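PDB 3K5I: phosphoribosyl-aminoimidazole carboxylase from Aspergillus clavatus, which probably catalyses the ATP-dependent carboxylation of 5-aminoimidazole ribonucleotide to its N5-carboxyamino form in purine biosynthesis, as an ATP-grasp enzyme. Local coordinates for residues Q347-N357 and H390-I401. Numbering follows the deposited sequence.
Sequences QAAECALSIPN and HIQPLIDVVDRI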
ATOM      1  N   GLN A 347      20.156  -6.064   5.161  1.00 19.08           N
ATOM      2  CA  GLN A 347      20.370  -5.991   6.576  1.00  8.77           C
ATOM      3  C   GLN A 347      19.558  -4.828   7.171  1.00 25.37           C
ATOM      4  O   GLN A 347      18.970  -4.932   8.246  1.00 34.13           O
ATOM      5  CB  GLN A 347      21.781  -5.462   6.818  0.50  1.00           C
ATOM      6  CG  GLN A 347      22.926  -6.191   6.188  0.50 99.75           C
ATOM      7  CD  GLN A 347      24.169  -5.799   6.946  0.50 26.86           C
ATOM      8  OE1 GLN A 347      25.287  -6.000   6.465  0.50 23.80           O
ATOM      9  NE2 GLN A 347      23.964  -5.265   8.169  0.50  8.67           N
ATOM     10  N   ALA A 348      19.515  -3.699   6.481  1.00 12.80           N
ATOM     11  CA  ALA A 348      18.713  -2.568   6.956  1.00 17.42           C
ATOM     12  C   ALA A 348      17.217  -2.892   6.978  1.00 13.62           C
ATOM     13  O   ALA A 348      16.541  -2.517   7.922  1.00 20.76           O
ATOM     14  CB  ALA A 348      18.802  -1.433   5.969  1.00 27.52           C
ATOM     15  N   ALA A 349      16.703  -3.503   5.913  1.00 21.17           N
ATOM     16  CA  ALA A 349      15.264  -3.840   5.861  1.00 13.16           C
ATOM     17  C   ALA A 349      14.914  -4.799   6.980  1.00 27.15           C
ATOM     18  O   ALA A 349      13.828  -4.783   7.593  1.00 23.65           O
ATOM     19  CB  ALA A 349      14.922  -4.516   4.577  1.00 11.55           C
ATOM     20  N   GLU A 350      15.890  -5.651   7.213  1.00 27.83           N
ATOM     21  CA  GLU A 350      15.734  -6.651   8.245  1.00 17.48           C
ATOM     22  C   GLU A 350      15.607  -6.021   9.606  1.00 22.36           C
ATOM     23  O   GLU A 350      14.763  -6.426  10.381  1.00 36.89           O
ATOM     24  CB  GLU A 350      16.995  -7.454   8.162  1.00 32.31           C
ATOM     25  CG  GLU A 350      16.814  -8.726   8.871  1.00 28.54           C
ATOM     26  CD  GLU A 350      18.154  -9.401   8.918  1.00 99.75           C
ATOM     27  OE1 GLU A 350      17.930 -10.623   8.933  1.00 17.86           O
ATOM     28  OE2 GLU A 350      19.277  -8.785   8.924  1.00 31.47           O
ATOM     29  N   CYS A 351      16.425  -5.006   9.882  1.00 12.72           N
ATOM     30  CA  CYS A 351      16.351  -4.306  11.134  1.00 91.74           C
ATOM     31  C   CYS A 351      15.003  -3.578  11.227  1.00 10.91           C
ATOM     32  O   CYS A 351      14.364  -3.538  12.311  1.00 10.18           O
ATOM     33  CB  CYS A 351      17.450  -3.264  11.087  1.00  9.58           C
ATOM     34  SG  CYS A 351      17.260  -2.172  12.538  1.00 25.16           S
ATOM     35  N   ALA A 352      14.568  -3.043  10.072  1.00 14.68           N
ATOM     36  CA  ALA A 352      13.297  -2.305  10.012  1.00 10.70           C
ATOM     37  C   ALA A 352      12.128  -3.204  10.423  1.00 31.04           C
ATOM     38  O   ALA A 352      11.106  -2.710  10.917  1.00 11.29           O
ATOM     39  CB  ALA A 352      13.073  -1.749   8.586  1.00 16.37           C
ATOM     40  N   LEU A 353      12.266  -4.519  10.198  1.00 18.73           N
ATOM     41  CA  LEU A 353      11.170  -5.419  10.553  1.00 24.82           C
ATOM     42  C   LEU A 353      10.865  -5.249  12.026  1.00 11.32           C
ATOM     43  O   LEU A 353       9.753  -5.523  12.502  1.00 15.70           O
ATOM     44  CB  LEU A 353      11.571  -6.868  10.325  1.00  9.30           C
ATOM     45  CG  LEU A 353      11.542  -7.365   8.895  1.00 36.12           C
ATOM     46  CD1 LEU A 353      12.186  -8.768   8.961  1.00  7.12           C
ATOM     47  CD2 LEU A 353      10.143  -7.402   8.301  1.00  4.49           C
ATOM     48  N   SER A 354      11.860  -4.799  12.787  1.00 13.16           N
ATOM     49  CA  SER A 354      11.590  -4.650  14.220  1.00 18.60           C
ATOM     50  C   SER A 354      11.344  -3.252  14.719  1.00 27.86           C
ATOM     51  O   SER A 354      11.296  -3.082  15.926  1.00 17.87           O
ATOM     52  CB  SER A 354      12.839  -5.029  15.018  1.00 42.94           C
ATOM     53  OG  SER A 354      12.942  -6.420  15.171  1.00 23.10           O
ATOM     54  N   ILE A 355      11.296  -2.239  13.869  1.00 14.72           N
ATOM     55  CA  ILE A 355      11.057  -0.888  14.393  1.00 11.42           C
ATOM     56  C   ILE A 355       9.544  -0.760  14.582  1.00 16.25           C
ATOM     57  O   ILE A 355       8.776  -1.242  13.742  1.00 14.61           O
ATOM     58  CB  ILE A 355      11.645   0.120  13.452  1.00  8.19           C
ATOM     59  CG1 ILE A 355      13.118  -0.245  13.249  1.00 13.95           C
ATOM     60  CG2 ILE A 355      11.337   1.496  13.957  1.00  9.08           C
ATOM     61  CD1 ILE A 355      14.121   0.084  14.419  1.00 13.59           C
ATOM     62  N   PRO A 356       9.071  -0.193  15.697  1.00 14.07           N
ATOM     63  CA  PRO A 356       7.601  -0.186  15.788  1.00  9.93           C
ATOM     64  C   PRO A 356       7.140   0.794  14.698  1.00 20.14           C
ATOM     65  O   PRO A 356       7.849   1.759  14.440  1.00  9.54           O
ATOM     66  CB  PRO A 356       7.286   0.343  17.217  1.00 29.90           C
ATOM     67  CG  PRO A 356       8.618   0.383  17.945  1.00 10.18           C
ATOM     68  CD  PRO A 356       9.759   0.194  16.958  1.00 16.23           C
ATOM     69  N   ASN A 357       5.958   0.599  14.107  1.00 12.31           N
ATOM     70  CA  ASN A 357       5.405   1.545  13.105  1.00 29.18           C
ATOM     71  C   ASN A 357       6.139   1.816  11.829  1.00 17.30           C
ATOM     72  O   ASN A 357       5.887   2.802  11.149  1.00 14.17           O
ATOM     73  CB  ASN A 357       5.190   2.914  13.762  1.00 18.32           C
ATOM     74  CG  ASN A 357       4.226   2.803  14.916  1.00 56.03           C
ATOM     75  OD1 ASN A 357       3.666   1.703  15.113  1.00 15.01           O
ATOM     76  ND2 ASN A 357       3.998   3.896  15.651  1.00 20.88           N
ATOM     77  N   HIS A 390      11.402   5.842  17.639  1.00 19.94           N
ATOM     78  CA  HIS A 390      11.237   4.507  17.067  1.00  5.34           C
ATOM     79  C   HIS A 390      12.262   4.263  16.004  1.00 21.20           C
ATOM     80  O   HIS A 390      12.737   3.144  15.827  1.00 16.54           O
ATOM     81  CB  HIS A 390       9.971   4.450  16.294  1.00 13.66           C
ATOM     82  CG  HIS A 390       8.751   4.309  17.144  1.00 27.04           C
ATOM     83  ND1 HIS A 390       8.803   3.993  18.488  1.00 34.26           N
ATOM     84  CD2 HIS A 390       7.439   4.433  16.822  1.00 32.09           C
ATOM     85  CE1 HIS A 390       7.569   3.956  18.961  1.00 19.01           C
ATOM     86  NE2 HIS A 390       6.725   4.201  17.970  1.00 49.48           N
ATOM     87  N   ILE A 391      12.599   5.306  15.257  1.00 23.22           N
ATOM     88  CA  ILE A 391      13.577   5.107  14.195  1.00 24.00           C
ATOM     89  C   ILE A 391      15.071   5.174  14.538  1.00 25.67           C
ATOM     90  O   ILE A 391      15.919   4.630  13.809  1.00 19.27           O
ATOM     91  CB  ILE A 391      13.297   6.038  13.003  1.00 23.02           C
ATOM     92  CG1 ILE A 391      13.824   5.461  11.704  1.00 22.08           C
ATOM     93  CG2 ILE A 391      13.892   7.401  13.257  1.00 21.83           C
ATOM     94  CD1 ILE A 391      13.191   6.132  10.352  1.00  8.42           C
ATOM     95  N   GLN A 392      15.439   5.840  15.620  1.00 17.42           N
ATOM     96  CA  GLN A 392      16.893   5.913  15.887  1.00 21.54           C
ATOM     97  C   GLN A 392      17.830   4.725  15.662  1.00 17.79           C
ATOM     98  O   GLN A 392      18.850   4.781  14.952  1.00 33.72           O
ATOM     99  CB  GLN A 392      17.196   6.487  17.265  1.00 29.36           C
ATOM    100  CG  GLN A 392      18.661   6.893  17.415  1.00 17.78           C
ATOM    101  CD  GLN A 392      19.051   7.889  16.361  1.00 36.10           C
ATOM    102  OE1 GLN A 392      18.840   9.087  16.530  1.00 55.90           O
ATOM    103  NE2 GLN A 392      19.587   7.397  15.247  1.00 49.66           N
ATOM    104  N   PRO A 393      17.484   3.620  16.294  1.00 19.64           N
ATOM    105  CA  PRO A 393      18.286   2.423  16.174  1.00  8.11           C
ATOM    106  C   PRO A 393      18.545   1.927  14.749  1.00 35.02           C
ATOM    107  O   PRO A 393      19.602   1.372  14.434  1.00 20.58           O
ATOM    108  CB  PRO A 393      17.512   1.412  17.001  1.00  7.05           C
ATOM    109  CG  PRO A 393      16.514   2.130  17.705  1.00 12.33           C
ATOM    110  CD  PRO A 393      16.195   3.368  16.947  1.00 25.11           C
ATOM    111  N   LEU A 394      17.559   2.108  13.886  1.00 22.13           N
ATOM    112  CA  LEU A 394      17.637   1.709  12.481  1.00  8.15           C
ATOM    113  C   LEU A 394      18.560   2.690  11.751  1.00 13.10           C
ATOM    114  O   LEU A 394      19.310   2.300  10.856  1.00 20.55           O
ATOM    115  CB  LEU A 394      16.234   1.911  11.909  1.00 18.78           C
ATOM    116  CG  LEU A 394      16.141   1.639  10.402  1.00 22.18           C
ATOM    117  CD1 LEU A 394      16.686   0.291  10.027  1.00 16.11           C
ATOM    118  CD2 LEU A 394      14.678   1.832   9.903  1.00  7.55           C
ATOM    119  N   ILE A 395      18.505   3.962  12.133  1.00 17.65           N
ATOM    120  CA  ILE A 395      19.414   4.939  11.511  1.00  7.59           C
ATOM    121  C   ILE A 395      20.775   4.525  12.065  1.00 27.21           C
ATOM    122  O   ILE A 395      21.777   4.493  11.345  1.00 56.46           O
ATOM    123  CB  ILE A 395      19.123   6.331  12.111  1.00  7.27           C
ATOM    124  CG1 ILE A 395      17.724   6.865  11.730  1.00 19.05           C
ATOM    125  CG2 ILE A 395      20.314   7.304  11.979  1.00 13.81           C
ATOM    126  CD1 ILE A 395      17.476   8.408  12.192  1.00 19.33           C
ATOM    127  N   ASP A 396      20.806   4.172  13.347  1.00 44.10           N
ATOM    128  CA  ASP A 396      22.060   3.740  13.963  1.00 19.39           C
ATOM    129  C   ASP A 396      22.719   2.583  13.231  1.00 31.16           C
ATOM    130  O   ASP A 396      23.902   2.605  12.965  1.00 31.93           O
ATOM    131  CB  ASP A 396      21.825   3.280  15.379  1.00 20.66           C
ATOM    132  CG  ASP A 396      21.778   4.429  16.333  1.00 18.87           C
ATOM    133  OD1 ASP A 396      22.141   5.527  15.806  1.00 17.11           O
ATOM    134  OD2 ASP A 396      21.391   4.151  17.518  1.00 34.25           O
ATOM    135  N   VAL A 397      21.936   1.579  12.875  1.00 36.80           N
ATOM    136  CA  VAL A 397      22.465   0.411  12.166  1.00 25.26           C
ATOM    137  C   VAL A 397      22.840   0.783  10.736  1.00 38.73           C
ATOM    138  O   VAL A 397      23.787   0.295  10.098  1.00 43.56           O
ATOM    139  CB  VAL A 397      21.253  -0.549  12.007  1.00 25.87           C
ATOM    140  CG1 VAL A 397      21.285  -1.355  10.696  1.00 45.71           C
ATOM    141  CG2 VAL A 397      20.915  -1.371  13.274  1.00 29.05           C
ATOM    142  N   VAL A 398      22.010   1.662  10.207  1.00 52.77           N
ATOM    143  CA  VAL A 398      22.208   2.043   8.839  1.00 29.56           C
ATOM    144  C   VAL A 398      23.523   2.778   8.760  1.00 58.30           C
ATOM    145  O   VAL A 398      24.348   2.555   7.870  1.00 36.48           O
ATOM    146  CB  VAL A 398      20.980   2.815   8.269  1.00 48.27           C
ATOM    147  CG1 VAL A 398      21.415   3.878   7.324  1.00 22.65           C
ATOM    148  CG2 VAL A 398      20.021   1.882   7.488  1.00 23.89           C
ATOM    149  N   ASP A 399      23.692   3.647   9.740  1.00 23.58           N
ATOM    150  CA  ASP A 399      24.892   4.443   9.791  1.00 60.13           C
ATOM    151  C   ASP A 399      26.211   3.659   9.766  1.00 35.63           C
ATOM    152  O   ASP A 399      27.129   4.020   9.027  1.00 99.75           O
ATOM    153  CB  ASP A 399      24.764   5.453  10.934  1.00 64.36           C
ATOM    154  CG  ASP A 399      24.042   6.736  10.515  1.00 99.75           C
ATOM    155  OD1 ASP A 399      23.571   6.879   9.352  1.00 23.67           O
ATOM    156  OD2 ASP A 399      23.971   7.619  11.393  1.00 28.40           O
ATOM    157  N   ARG A 400      26.316   2.604  10.567  1.00 29.44           N
ATOM    158  CA  ARG A 400      27.529   1.805  10.614  1.00 34.83           C
ATOM    159  C   ARG A 400      27.652   0.843   9.437  1.00 72.07           C
ATOM    160  O   ARG A 400      28.048  -0.293   9.670  1.00 56.99           O
ATOM    161  CB  ARG A 400      27.608   1.010  11.919  1.00 73.48           C
ATOM    162  CG  ARG A 400      27.262   1.785  13.205  1.00 99.75           C
ATOM    163  CD  ARG A 400      26.625   0.873  14.268  1.00 99.75           C
ATOM    164  NE  ARG A 400      26.112   1.519  15.483  1.00 99.75           N
ATOM    165  CZ  ARG A 400      25.990   0.899  16.659  1.00 99.75           C
ATOM    166  NH1 ARG A 400      26.348  -0.377  16.773  1.00 39.14           N
ATOM    167  NH2 ARG A 400      25.514   1.532  17.734  1.00 66.61           N
ATOM    168  N   ILE A 401      27.338   1.267   8.209  1.00 43.84           N
ATOM    169  CA  ILE A 401      27.470   0.454   6.987  1.00 99.75           C
ATOM    170  C   ILE A 401      27.521   1.163   5.627  1.00 35.95           C
ATOM    171  O   ILE A 401      27.076   2.312   5.447  1.00 85.19           O
ATOM    172  CB  ILE A 401      26.624  -0.826   6.861  1.00 43.47           C
ATOM    173  CG1 ILE A 401      25.139  -0.589   6.670  1.00 86.85           C
ATOM    174  CG2 ILE A 401      26.889  -1.875   7.939  1.00 99.75           C
ATOM    175  CD1 ILE A 401      24.530  -1.977   6.650  1.00 28.38           C
TER
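Leu394 meets Cys351 and Ala352 where helices 344-352 and 384-399 of the C-terminal domain pack antiparallel on one side of the antiparallel sheet that includes strands 331-337, 373-380 and 358-362, their local axes 9.7 Å apart at an angle of 163°. Leu394 CG lies anti to the backbone N (chi1 176°), directing the branch towards the shorter helix, and its methyls then spread over two residues: CD1 sits 3.6 Å from Cys351 SG, and CD2 4.1 Å from Ala352 CB. The sulfur also touches Val397 CG2. One turn along, Ala348 lets the backbones come close, its CA 6.1 Å from Val398 CA, and its CB rests 3.8 Å from Val398 CG2. After the shorter helix, Ile355 reaches back with CD1 3.8 Å from Leu394 CB. Over one face of the His390 imidazole comes Pro356 in a CH-pi contact, CG 3.9 Å from the ring centroid, while Asn357 ND2 lies at the ring edge, the amide and ring planes 85° apart. Beneath both helices, Leu394 and Ala352 share Ile377 of strand 373-380, and Leu394 and Val398 lie on Leu334 of strand 331-337, so the two helices pack on the sheet through apolar side chains. From the ring edge, Asn357 ND2 also donates a hydrogen bond to Thr380 O.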